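Side-chain contacts in MsStt7d protein (Micromonas, PDB 4IX3), which is a homolog of the Stt7 state transition kinase and probably transfers phosphate from ATP to protein substrates through the catalytic domain described here: residues A303-A306 / G311-L314; A276-K279 / D284-A287; C315-E320 / A325-E330; T132-A137 / L142-K147; V256-A261 / E272-D277. All blocks are in the same frame, centred on the assembly; numbering follows the deposited sequence. Where two conformers were deposited one is given.

Contact 1 (A303-A306 / G311-L314); sequences ALDA and GWDL
Trp312 NE1 gives its hydrogen to Asp305 OD1 at 2.9 Å, the shortest direct polar bond between residues 303-306 and 311-314 of the kinase C-lobe. The oxygen lies in the plane of the indole, at its edge, while the carboxylate is met on its anti side, though well out of its own plane, and is turned 43° against the ring. The CB of Asp305 starts off away from residues 311-314, and the chi1 of -71°, with CG beside the backbone N, brings OD1 back to the nitrogen. Leu304 CB sits 3.5 Å from the centroid of the five-membered ring of Trp312, almost exactly on the normal, a CH-pi contact, and CD1 continues across the six-membered ring, 3.8 Å from CZ3. The indole is thus fixed by an edge bond and a covered face, an example of how one flat group can be held through two kinds of chemistry. In the backbone, Trp312 N donates to Leu304 O at 3.2 Å. Gly311 allows this closeness: its CA is 4.0 Å from that of Leu304, and a CB there would clash with it. An ordered water accepts from Gly311 N at 2.9 Å and lies beside Ala303 O and Ala306 O. Outside the pair, Phe301 and Val285 also meet the indole, Leu304 rests on Met257 and Ala261 of helix 246-261, and Ala303 reaches Leu142 at the start of helix 141-161.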
# COMPACT_ATOMS: atom_id res chain seq x y z
N ALA B 303 -3.17 -35.29 6.17
CA ALA B 303 -4.27 -34.91 5.28
C ALA B 303 -3.94 -35.08 3.80
O ALA B 303 -4.83 -35.37 2.99
CB ALA B 303 -4.79 -33.49 5.60
N LEU B 304 -2.70 -34.80 3.43
CA LEU B 304 -2.25 -34.95 2.06
C LEU B 304 -1.97 -36.42 1.75
O LEU B 304 -2.16 -36.85 0.60
CB LEU B 304 -1.01 -34.08 1.78
CG LEU B 304 -1.24 -32.59 2.06
CD1 LEU B 304 0.05 -31.84 1.76
CD2 LEU B 304 -2.37 -32.10 1.15
N ASP B 305 -1.47 -37.16 2.76
CA ASP B 305 -1.19 -38.60 2.60
C ASP B 305 -2.47 -39.42 2.43
O ASP B 305 -2.43 -40.51 1.84
CB ASP B 305 -0.53 -39.12 3.87
CG ASP B 305 0.91 -38.62 4.03
OD1 ASP B 305 1.55 -38.28 3.03
OD2 ASP B 305 1.40 -38.62 5.19
N ALA B 306 -3.61 -38.99 2.98
CA ALA B 306 -4.78 -39.86 3.11
C ALA B 306 -5.22 -40.33 1.73
O ALA B 306 -5.13 -39.64 0.71
CB ALA B 306 -5.91 -39.07 3.77
N GLY B 311 -4.51 -35.88 -1.62
CA GLY B 311 -4.27 -34.45 -1.38
C GLY B 311 -2.95 -34.00 -1.98
O GLY B 311 -2.85 -32.91 -2.56
N TRP B 312 -1.88 -34.80 -1.83
CA TRP B 312 -0.65 -34.49 -2.54
C TRP B 312 -0.90 -34.35 -4.02
O TRP B 312 -0.31 -33.47 -4.68
CB TRP B 312 0.41 -35.56 -2.34
CG TRP B 312 1.03 -35.55 -0.98
CD1 TRP B 312 1.00 -36.55 -0.02
CD2 TRP B 312 1.93 -34.52 -0.45
NE1 TRP B 312 1.81 -36.22 1.03
CE2 TRP B 312 2.36 -34.99 0.86
CE3 TRP B 312 2.37 -33.28 -0.92
CZ2 TRP B 312 3.22 -34.24 1.67
CZ3 TRP B 312 3.24 -32.55 -0.11
CH2 TRP B 312 3.66 -33.02 1.15
N ASP B 313 -1.67 -35.27 -4.62
CA ASP B 313 -1.87 -35.22 -6.04
C ASP B 313 -2.61 -33.94 -6.42
O ASP B 313 -2.29 -33.34 -7.44
CB ASP B 313 -2.67 -36.44 -6.55
CG ASP B 313 -2.64 -36.51 -8.08
OD1 ASP B 313 -3.65 -36.18 -8.72
OD2 ASP B 313 -1.56 -36.82 -8.66
N LEU B 314 -3.61 -33.54 -5.64
CA LEU B 314 -4.37 -32.33 -6.00
C LEU B 314 -3.50 -31.08 -5.87
O LEU B 314 -3.53 -30.18 -6.70
CB LEU B 314 -5.62 -32.19 -5.11
CG LEU B 314 -6.44 -30.92 -5.33
CD1 LEU B 314 -6.83 -30.69 -6.80
CD2 LEU B 314 -7.66 -30.89 -4.40
O HOH W 1 -5.59 -36.94 0.81

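Contact 2 (A276-K279 / D284-A287); sequences ADYK and DVNA
Tyr278 lays the CE1 corner of its ring against Val285, with CG2 of the valine 3.5 Å away. The contact spans the short turn by which helix 268-280 gives way to helix 285-291 in the kinase C-lobe. The same CE1 is also 3.5 Å from the backbone N of Asp284, so the ring meets both the last residue before the second helix and the first residue within it. Neither CG2 nor this N lies squarely over the face or at the edge; both come in at a slant, while the backbone N of Val285 falls in the ring plane, beyond its edge. With CG anti to the backbone N, the chi1 of -179° swings the ring out so that its far end, not its CB, approaches residues 284-287. Its hydroxyl passes beyond the valine and is hydrogen-bonded to Met319 O, just after helix 302-318, so a single side chain spans three elements. A leucine in place of Tyr278 would probably leave Met319 O without this partner and open a gap beside Val285 CG2. Asp284 turns its CB the other way, away from the tyrosine, and serves as the N-cap of the second helix: Ala287 N donates to Asp284 OD1 at 3.0 Å with an angle of 155° at the hydrogen, reaching the oxygen from above the carboxylate plane.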
# COMPACT_ATOMS: atom_id res chain seq x y z
N ALA B 276 10.14 -23.23 -1.00
CA ALA B 276 11.53 -23.20 -1.42
C ALA B 276 12.00 -24.61 -1.72
O ALA B 276 12.72 -24.85 -2.70
CB ALA B 276 12.36 -22.59 -0.30
N ASP B 277 11.63 -25.56 -0.85
CA ASP B 277 12.03 -26.96 -1.07
C ASP B 277 11.33 -27.52 -2.30
O ASP B 277 11.93 -28.25 -3.07
CB ASP B 277 11.68 -27.81 0.15
CG ASP B 277 12.76 -27.76 1.23
OD1 ASP B 277 13.94 -27.47 0.91
OD2 ASP B 277 12.43 -28.02 2.41
N TYR B 278 10.06 -27.13 -2.50
CA TYR B 278 9.26 -27.56 -3.64
C TYR B 278 9.88 -27.11 -4.97
O TYR B 278 10.12 -27.90 -5.90
CB TYR B 278 7.82 -27.04 -3.47
CG TYR B 278 6.87 -27.45 -4.58
CD1 TYR B 278 6.59 -28.79 -4.86
CD2 TYR B 278 6.15 -26.48 -5.28
CE1 TYR B 278 5.68 -29.13 -5.86
CE2 TYR B 278 5.24 -26.80 -6.27
CZ TYR B 278 4.99 -28.13 -6.53
OH TYR B 278 4.08 -28.51 -7.52
N LYS B 279 10.30 -25.85 -5.00
CA LYS B 279 11.00 -25.32 -6.15
C LYS B 279 12.32 -26.07 -6.37
O LYS B 279 12.66 -26.44 -7.50
CB LYS B 279 11.29 -23.83 -5.90
CG LYS B 279 12.19 -23.19 -6.94
CD LYS B 279 12.23 -21.68 -6.72
CE LYS B 279 13.42 -21.07 -7.44
NZ LYS B 279 13.41 -21.46 -8.87
N ASP B 284 7.91 -30.78 -7.92
CA ASP B 284 7.53 -32.17 -8.09
C ASP B 284 7.21 -32.64 -6.68
O ASP B 284 8.10 -32.79 -5.81
CB ASP B 284 8.70 -32.95 -8.72
CG ASP B 284 8.42 -34.43 -8.91
OD1 ASP B 284 7.61 -35.03 -8.17
OD2 ASP B 284 9.10 -35.04 -9.75
N VAL B 285 5.93 -32.81 -6.42
CA VAL B 285 5.44 -33.19 -5.12
C VAL B 285 6.01 -34.56 -4.65
O VAL B 285 6.36 -34.74 -3.49
CB VAL B 285 3.90 -33.12 -5.17
CG1 VAL B 285 3.21 -34.05 -4.20
CG2 VAL B 285 3.38 -31.70 -5.07
N ASN B 286 6.13 -35.54 -5.55
CA ASN B 286 6.68 -36.84 -5.19
C ASN B 286 8.16 -36.79 -4.88
O ASN B 286 8.62 -37.44 -3.94
CB ASN B 286 6.36 -37.87 -6.27
CG ASN B 286 4.87 -38.21 -6.28
OD1 ASN B 286 4.16 -37.98 -5.29
ND2 ASN B 286 4.41 -38.75 -7.39
N ALA B 287 8.84 -35.86 -5.54
CA ALA B 287 10.25 -35.60 -5.22
C ALA B 287 10.38 -34.91 -3.87
O ALA B 287 11.27 -35.24 -3.08
CB ALA B 287 10.93 -34.84 -6.32

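Contact 3 (C315-E320 / A325-E330); sequences CQRLME and ARASCE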
# COMPACT_ATOMS: atom_id res chain seq x y z
N CYS B 315 -2.70 -31.03 -4.82
CA CYS B 315 -1.68 -29.97 -4.71
C CYS B 315 -0.79 -29.96 -5.94
O CYS B 315 -0.53 -28.90 -6.49
CB CYS B 315 -0.82 -30.11 -3.45
SG CYS B 315 -1.65 -29.65 -1.92
N GLN B 316 -0.29 -31.12 -6.39
CA GLN B 316 0.56 -31.17 -7.58
C GLN B 316 -0.19 -30.59 -8.79
O GLN B 316 0.37 -29.82 -9.58
CB GLN B 316 1.00 -32.61 -7.91
CG GLN B 316 1.81 -32.69 -9.21
CD GLN B 316 3.14 -31.99 -9.07
OE1 GLN B 316 3.28 -30.77 -9.30
NE2 GLN B 316 4.13 -32.74 -8.64
N ARG B 317 -1.47 -30.94 -8.93
CA ARG B 317 -2.26 -30.42 -10.05
C ARG B 317 -2.41 -28.90 -10.03
O ARG B 317 -2.26 -28.25 -11.05
CB ARG B 317 -3.70 -31.01 -10.03
CG ARG B 317 -3.81 -32.54 -10.18
CD ARG B 317 -3.31 -32.86 -11.54
NE ARG B 317 -4.15 -32.22 -12.58
CZ ARG B 317 -3.68 -31.39 -13.52
NH1 ARG B 317 -2.38 -31.14 -13.64
NH2 ARG B 317 -4.52 -30.84 -14.39
N LEU B 318 -2.69 -28.36 -8.85
CA LEU B 318 -2.88 -26.92 -8.72
C LEU B 318 -1.56 -26.15 -8.79
O LEU B 318 -1.58 -24.93 -8.96
CB LEU B 318 -3.54 -26.64 -7.35
CG LEU B 318 -5.05 -27.03 -7.26
CD1 LEU B 318 -5.53 -26.93 -5.84
CD2 LEU B 318 -5.90 -26.11 -8.17
N MET B 319 -0.43 -26.84 -8.58
CA MET B 319 0.87 -26.18 -8.43
C MET B 319 1.90 -26.69 -9.44
O MET B 319 3.12 -26.62 -9.19
CB MET B 319 1.33 -26.28 -6.98
CG MET B 319 0.29 -25.70 -6.01
SD MET B 319 0.81 -25.62 -4.30
CE MET B 319 1.88 -24.18 -4.40
N GLU B 320 1.43 -27.14 -10.60
CA GLU B 320 2.41 -27.51 -11.63
C GLU B 320 3.24 -26.27 -12.00
O GLU B 320 2.70 -25.15 -12.09
CB GLU B 320 1.71 -28.03 -12.89
CG GLU B 320 1.21 -29.46 -12.82
CD GLU B 320 2.39 -30.44 -12.82
OE1 GLU B 320 3.54 -30.09 -13.20
OE2 GLU B 320 2.12 -31.63 -12.60
N ALA B 325 0.31 -27.16 -17.83
CA ALA B 325 0.12 -28.44 -17.15
C ALA B 325 -0.75 -28.23 -15.91
O ALA B 325 -1.20 -29.21 -15.33
CB ALA B 325 1.50 -29.00 -16.76
N ARG B 326 -0.98 -26.99 -15.47
CA ARG B 326 -1.61 -26.75 -14.17
C ARG B 326 -3.13 -26.82 -14.30
O ARG B 326 -3.70 -26.25 -15.25
CB ARG B 326 -1.19 -25.35 -13.69
CG ARG B 326 -1.52 -25.06 -12.23
CD ARG B 326 -1.06 -23.66 -11.82
NE ARG B 326 0.37 -23.46 -12.07
CZ ARG B 326 0.95 -22.28 -12.30
NH1 ARG B 326 0.24 -21.18 -12.19
NH2 ARG B 326 2.24 -22.21 -12.59
N ALA B 327 -3.78 -27.45 -13.32
CA ALA B 327 -5.26 -27.62 -13.40
C ALA B 327 -5.99 -26.29 -13.37
O ALA B 327 -5.58 -25.38 -12.63
CB ALA B 327 -5.76 -28.42 -12.21
N SER B 328 -7.10 -26.18 -14.11
CA SER B 328 -8.07 -25.12 -13.86
C SER B 328 -8.76 -25.39 -12.54
O SER B 328 -8.79 -26.54 -12.06
CB SER B 328 -9.10 -25.08 -14.99
OG SER B 328 -9.90 -26.27 -14.95
N CYS B 329 -9.34 -24.37 -11.92
CA CYS B 329 -10.06 -24.57 -10.67
C CYS B 329 -11.31 -25.43 -10.93
O CYS B 329 -11.62 -26.30 -10.11
CB CYS B 329 -10.43 -23.22 -10.05
SG CYS B 329 -8.95 -22.36 -9.41
N GLU B 330 -11.96 -25.33 -12.09
CA GLU B 330 -13.10 -26.21 -12.44
C GLU B 330 -12.65 -27.67 -12.49
O GLU B 330 -13.31 -28.53 -11.89
CB GLU B 330 -13.74 -25.82 -13.77
CG GLU B 330 -14.95 -26.70 -14.06
CD GLU B 330 -15.44 -26.61 -15.50
OE1 GLU B 330 -14.71 -26.11 -16.39
OE2 GLU B 330 -16.58 -27.06 -15.76
O HOH W 2 -3.20 -30.99 -17.36
O HOH W 3 -4.31 -28.94 -16.83
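Arg326 grips the backbone oxygen of Glu320 side-on, NE at 2.9 Å and NH2 at 3.0 Å, with that oxygen in the guanidinium plane. Its place matches that of the C-lobe arginine which in protein kinases pairs with the glutamate at the end of the activation segment. A second arginine works in the reverse sense: Arg317 NH1 bonds Ala325 O at 2.8 Å, nearly along the C=O axis, its chain bent at chi2 and chi3 to fold back over the loop. Ala327 CB covers one face of that guanidinium, 3.5 Å from Arg317 NH2. Between the two arginines, Ala327 N donates to Arg317 O at 2.8 Å, almost straight at 173°. An ordered water in the plane of the Arg317 guanidinium accepts from NH2 at 3.1 Å. Further out, Arg326 NH2 forms a salt bridge with Glu220, probably the glutamate of that family pair. Replacing Arg326 by a leucine would probably leave Glu220 without its opposite charge and Glu320 O without two donors. Arg247 NE bonds Arg326 O and Ser250 OG bonds Ala327 O, tying the loop to helix 246-261, and Ser328 then N-caps helix 329-332, its OG taking the hydrogen of Ala331 N.

Contact 4 (T132-A137 / L142-K147); sequences TAMACA and LGVTKK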
# COMPACT_ATOMS: atom_id res chain seq x y z
N THR B 132 -15.34 -25.09 13.46
CA THR B 132 -16.58 -24.59 14.04
C THR B 132 -17.14 -23.44 13.20
O THR B 132 -18.35 -23.41 12.87
CB THR B 132 -16.29 -24.11 15.46
OG1 THR B 132 -15.98 -25.28 16.25
CG2 THR B 132 -17.51 -23.43 16.01
N ALA B 133 -16.26 -22.50 12.82
CA ALA B 133 -16.72 -21.33 12.02
C ALA B 133 -17.22 -21.77 10.63
O ALA B 133 -18.16 -21.19 10.09
CB ALA B 133 -15.60 -20.31 11.89
N MET B 134 -16.62 -22.83 10.06
CA MET B 134 -17.03 -23.36 8.77
C MET B 134 -18.24 -24.34 8.87
O MET B 134 -18.69 -24.83 7.84
CB MET B 134 -15.89 -24.17 8.20
CG MET B 134 -14.68 -23.34 7.73
SD MET B 134 -13.25 -24.33 7.23
CE MET B 134 -14.01 -25.45 6.03
N ALA B 135 -18.73 -24.61 10.08
CA ALA B 135 -19.77 -25.64 10.29
C ALA B 135 -19.32 -26.97 9.65
O ALA B 135 -20.09 -27.66 8.93
CB ALA B 135 -21.13 -25.17 9.79
N CYS B 136 -18.04 -27.29 9.87
CA CYS B 136 -17.46 -28.49 9.26
C CYS B 136 -17.50 -29.63 10.23
O CYS B 136 -16.76 -29.61 11.21
CB CYS B 136 -16.02 -28.15 8.86
SG CYS B 136 -15.21 -29.42 7.84
N ALA B 137 -18.31 -30.66 9.94
CA ALA B 137 -18.52 -31.73 10.90
C ALA B 137 -17.23 -32.51 11.17
O ALA B 137 -17.03 -33.01 12.29
CB ALA B 137 -19.58 -32.68 10.36
N LEU B 142 -7.88 -32.81 7.36
CA LEU B 142 -8.45 -33.32 6.13
C LEU B 142 -9.87 -32.80 5.91
O LEU B 142 -10.23 -32.37 4.81
CB LEU B 142 -8.45 -34.85 6.13
CG LEU B 142 -9.03 -35.56 4.90
CD1 LEU B 142 -8.34 -35.11 3.62
CD2 LEU B 142 -8.83 -37.07 5.05
N GLY B 143 -10.68 -32.84 6.96
CA GLY B 143 -12.07 -32.42 6.88
C GLY B 143 -12.21 -30.95 6.49
O GLY B 143 -12.97 -30.63 5.55
N VAL B 144 -11.44 -30.07 7.13
CA VAL B 144 -11.55 -28.64 6.83
C VAL B 144 -10.97 -28.38 5.44
O VAL B 144 -11.49 -27.53 4.70
CB VAL B 144 -10.94 -27.71 7.90
CG1 VAL B 144 -11.66 -27.86 9.21
CG2 VAL B 144 -9.42 -27.81 8.00
N THR B 145 -9.90 -29.08 5.04
CA THR B 145 -9.36 -28.89 3.70
C THR B 145 -10.36 -29.28 2.62
O THR B 145 -10.53 -28.59 1.62
CB THR B 145 -7.99 -29.61 3.52
OG1 THR B 145 -7.13 -29.15 4.58
CG2 THR B 145 -7.37 -29.32 2.16
N LYS B 146 -10.99 -30.43 2.79
CA LYS B 146 -11.98 -30.86 1.80
C LYS B 146 -13.13 -29.87 1.64
O LYS B 146 -13.48 -29.47 0.52
CB LYS B 146 -12.51 -32.22 2.25
CG LYS B 146 -11.54 -33.36 2.01
CD LYS B 146 -12.13 -34.73 2.37
CE LYS B 146 -13.57 -34.77 1.87
NZ LYS B 146 -14.10 -35.99 1.17
N LYS B 147 -13.67 -29.44 2.77
CA LYS B 147 -14.81 -28.53 2.70
C LYS B 147 -14.41 -27.17 2.14
O LYS B 147 -15.07 -26.61 1.26
CB LYS B 147 -15.48 -28.40 4.06
CG LYS B 147 -16.76 -27.55 4.03
CD LYS B 147 -17.41 -27.47 5.42
CE LYS B 147 -18.86 -26.99 5.44
NZ LYS B 147 -18.94 -25.56 5.00
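The turn from helix 127-133 into the long helix 141-161 of the kinase C-lobe sets Met134 and Cys136 against Gly143, Val144 and Lys147. Lys147 reaches farthest. Its chain sets out on the side opposite its own N (chi1 -175°) and stays extended until a bend at chi4, which places NZ 2.9 Å from Met134 O. The nitrogen approaches nearly head-on to that carbonyl, and the carbon before it, CE, is itself 3.2 Å from the same oxygen. NZ has a second partner in Glu151, one turn further along its own helix, with which it forms a salt bridge, so the ammonium group is shared between a carboxylate and a backbone carbonyl. The carbonyl belongs to a Schellman motif: Ala135, with a positive phi of 52°, leaves the helical path, and its N returns to Thr132 O at 3.1 Å. A cation at the carbonyl-rich end of a helix is likely to be electrostatically favourable, and this one also pins the turn to the next helix. Along the lysine chain the packing is apolar. Met134 and Lys147 run past each other in opposite directions, bringing CE of the methionine 3.8 Å from CB of the lysine, while the methionine side chain crosses that of Val144 at roughly a right angle, with SD 4.1 Å from CB. Cys136 packs on the same lysine, its CB 3.8 Å from Lys147 CD. Its sulfur comes to rest on the Gly143 carbonyl, with SG 3.4 Å from Gly143 O and 4.1 Å from Val144 CG1.

Contact 5 (V256-A261 / E272-D277); sequences VMLQLA and ERFLAD
Leu258 presses both of its methyl groups on Phe274, and this pair makes the tight part of the contact between helices 246-261 and 268-280. CD1 comes to 3.5 Å from CE1 of the ring, while CD2 lies over one face, 4.2 Å from the ring centroid and 25° off its normal, a CH-pi contact. The side chains cross at about a right angle. Phe274 swings its ring away from its own backbone N (chi1 174°), towards helix 246-261, and Leu258 meets it from that helix, so the two span a wide gap: even the nearest CA atoms, those of these two residues, are 9.2 Å apart. Leu275 adds a looser touch. Its CD2 lies in the plane of the phenylalanine ring, at the edge, but stays 4.4 Å from Leu258 CD1. Met319, which follows helix 302-318, packs on both leucines, and Phe288 meets the phenylalanine ring with planes inclined at about 55°, enclosing the pair in the hydrophobic interior of the kinase C-lobe. The outer side of helix 268-280 has a different character. Glu272 and Ala276 are exposed, and the polar groups of Arg273 and Asp277 turn to Tyr296, the arginine by a cation-pi contact and the aspartate through a hydrogen bond between its OD2 and the tyrosine OH. No hydrogen bond joins residues 256-261 to 272-277. Their association therefore rests on shape fit and probably on exclusion of water rather than on directional bonds.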
# COMPACT_ATOMS: atom_id res chain seq x y z
N VAL B 256 -3.33 -22.17 -0.46
CA VAL B 256 -4.35 -22.24 0.59
C VAL B 256 -4.48 -23.72 1.04
O VAL B 256 -4.57 -23.96 2.23
CB VAL B 256 -5.72 -21.76 0.04
CG1 VAL B 256 -6.86 -22.02 1.02
CG2 VAL B 256 -5.64 -20.25 -0.27
N MET B 257 -4.57 -24.64 0.09
CA MET B 257 -4.71 -26.04 0.44
C MET B 257 -3.57 -26.56 1.32
O MET B 257 -3.83 -27.26 2.32
CB MET B 257 -4.76 -26.87 -0.82
CG MET B 257 -4.92 -28.36 -0.50
SD MET B 257 -5.55 -29.26 -1.90
CE MET B 257 -5.42 -30.95 -1.26
N LEU B 258 -2.32 -26.21 0.98
CA LEU B 258 -1.19 -26.61 1.82
C LEU B 258 -1.38 -26.13 3.25
O LEU B 258 -1.10 -26.85 4.20
CB LEU B 258 0.11 -26.05 1.28
CG LEU B 258 0.60 -26.71 -0.03
CD1 LEU B 258 1.62 -25.87 -0.77
CD2 LEU B 258 1.19 -28.11 0.24
N GLN B 259 -1.77 -24.85 3.42
CA GLN B 259 -1.91 -24.34 4.76
C GLN B 259 -3.07 -24.96 5.53
O GLN B 259 -2.96 -25.19 6.72
CB GLN B 259 -2.02 -22.83 4.69
CG GLN B 259 -0.80 -22.18 4.06
CD GLN B 259 -0.62 -20.73 4.41
OE1 GLN B 259 0.35 -20.33 5.10
NE2 GLN B 259 -1.48 -19.93 3.85
N LEU B 260 -4.20 -25.16 4.85
CA LEU B 260 -5.31 -25.82 5.55
C LEU B 260 -4.92 -27.25 5.94
O LEU B 260 -5.31 -27.70 7.01
CB LEU B 260 -6.55 -25.83 4.66
CG LEU B 260 -7.07 -24.42 4.35
CD1 LEU B 260 -8.24 -24.60 3.42
CD2 LEU B 260 -7.45 -23.75 5.66
N ALA B 261 -4.24 -27.95 5.04
CA ALA B 261 -3.94 -29.37 5.22
C ALA B 261 -2.86 -29.66 6.26
O ALA B 261 -2.90 -30.74 6.87
CB ALA B 261 -3.56 -29.98 3.88
N GLU B 272 6.69 -20.67 3.39
CA GLU B 272 7.90 -20.24 2.65
C GLU B 272 8.96 -21.35 2.58
O GLU B 272 9.50 -21.61 1.51
CB GLU B 272 8.50 -18.98 3.29
CG GLU B 272 9.72 -18.43 2.55
CD GLU B 272 10.27 -17.15 3.15
OE1 GLU B 272 9.94 -16.84 4.31
OE2 GLU B 272 11.07 -16.48 2.45
N ARG B 273 9.19 -22.05 3.69
CA ARG B 273 10.18 -23.15 3.71
C ARG B 273 9.72 -24.25 2.75
O ARG B 273 10.50 -24.79 1.94
CB ARG B 273 10.33 -23.76 5.10
CG ARG B 273 11.31 -24.93 5.10
CD ARG B 273 11.97 -25.09 6.43
NE ARG B 273 11.11 -25.76 7.39
CZ ARG B 273 11.21 -27.04 7.74
NH1 ARG B 273 12.04 -27.87 7.12
NH2 ARG B 273 10.44 -27.49 8.72
N PHE B 274 8.45 -24.65 2.85
CA PHE B 274 7.93 -25.68 1.96
C PHE B 274 8.10 -25.29 0.50
O PHE B 274 8.59 -26.09 -0.31
CB PHE B 274 6.46 -26.01 2.23
CG PHE B 274 5.86 -26.96 1.22
CD1 PHE B 274 5.35 -26.48 0.02
CD2 PHE B 274 6.00 -28.32 1.39
CE1 PHE B 274 4.83 -27.33 -0.93
CE2 PHE B 274 5.48 -29.18 0.42
CZ PHE B 274 4.98 -28.70 -0.76
N LEU B 275 7.71 -24.07 0.13
CA LEU B 275 7.74 -23.70 -1.29
C LEU B 275 9.17 -23.62 -1.83
O LEU B 275 9.40 -23.91 -3.01
CB LEU B 275 6.99 -22.38 -1.55
CG LEU B 275 5.47 -22.54 -1.42
CD1 LEU B 275 4.84 -21.16 -1.52
CD2 LEU B 275 4.89 -23.48 -2.46
N ALA B 276 10.14 -23.23 -1.00
CA ALA B 276 11.53 -23.20 -1.42
C ALA B 276 12.00 -24.61 -1.72
O ALA B 276 12.72 -24.85 -2.70
CB ALA B 276 12.36 -22.59 -0.30
N ASP B 277 11.63 -25.56 -0.85
CA ASP B 277 12.03 -26.96 -1.07
C ASP B 277 11.33 -27.52 -2.30
O ASP B 277 11.93 -28.25 -3.07
CB ASP B 277 11.68 -27.81 0.15
CG ASP B 277 12.76 -27.76 1.23
OD1 ASP B 277 13.94 -27.47 0.91
OD2 ASP B 277 12.43 -28.02 2.41

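Overall arrangement
All five contacts lie in the C-lobe, and their chemistry differs with burial. Contact 5 is buried and wholly apolar; contact 1, also buried, adds hydrogen bonds, and contact 2 a tyrosine whose hydroxyl bonds outside it. Contacts 3 and 4 are only partly buried and bring arginine or lysine to backbone oxygens, contact 4 alongside apolar packing. Helix 302-318 serves contacts 1 and 3, and helix 268-280 serves contacts 2 and 5. Touching side chains join them: Val285 CG1 meets Trp312 CE3 at 3.5 Å between contacts 2 and 1, and Met319 SD meets Leu258 CD1 at 3.6 Å between contacts 3 and 5. Contact 4 reaches this group through Leu142 and Thr145.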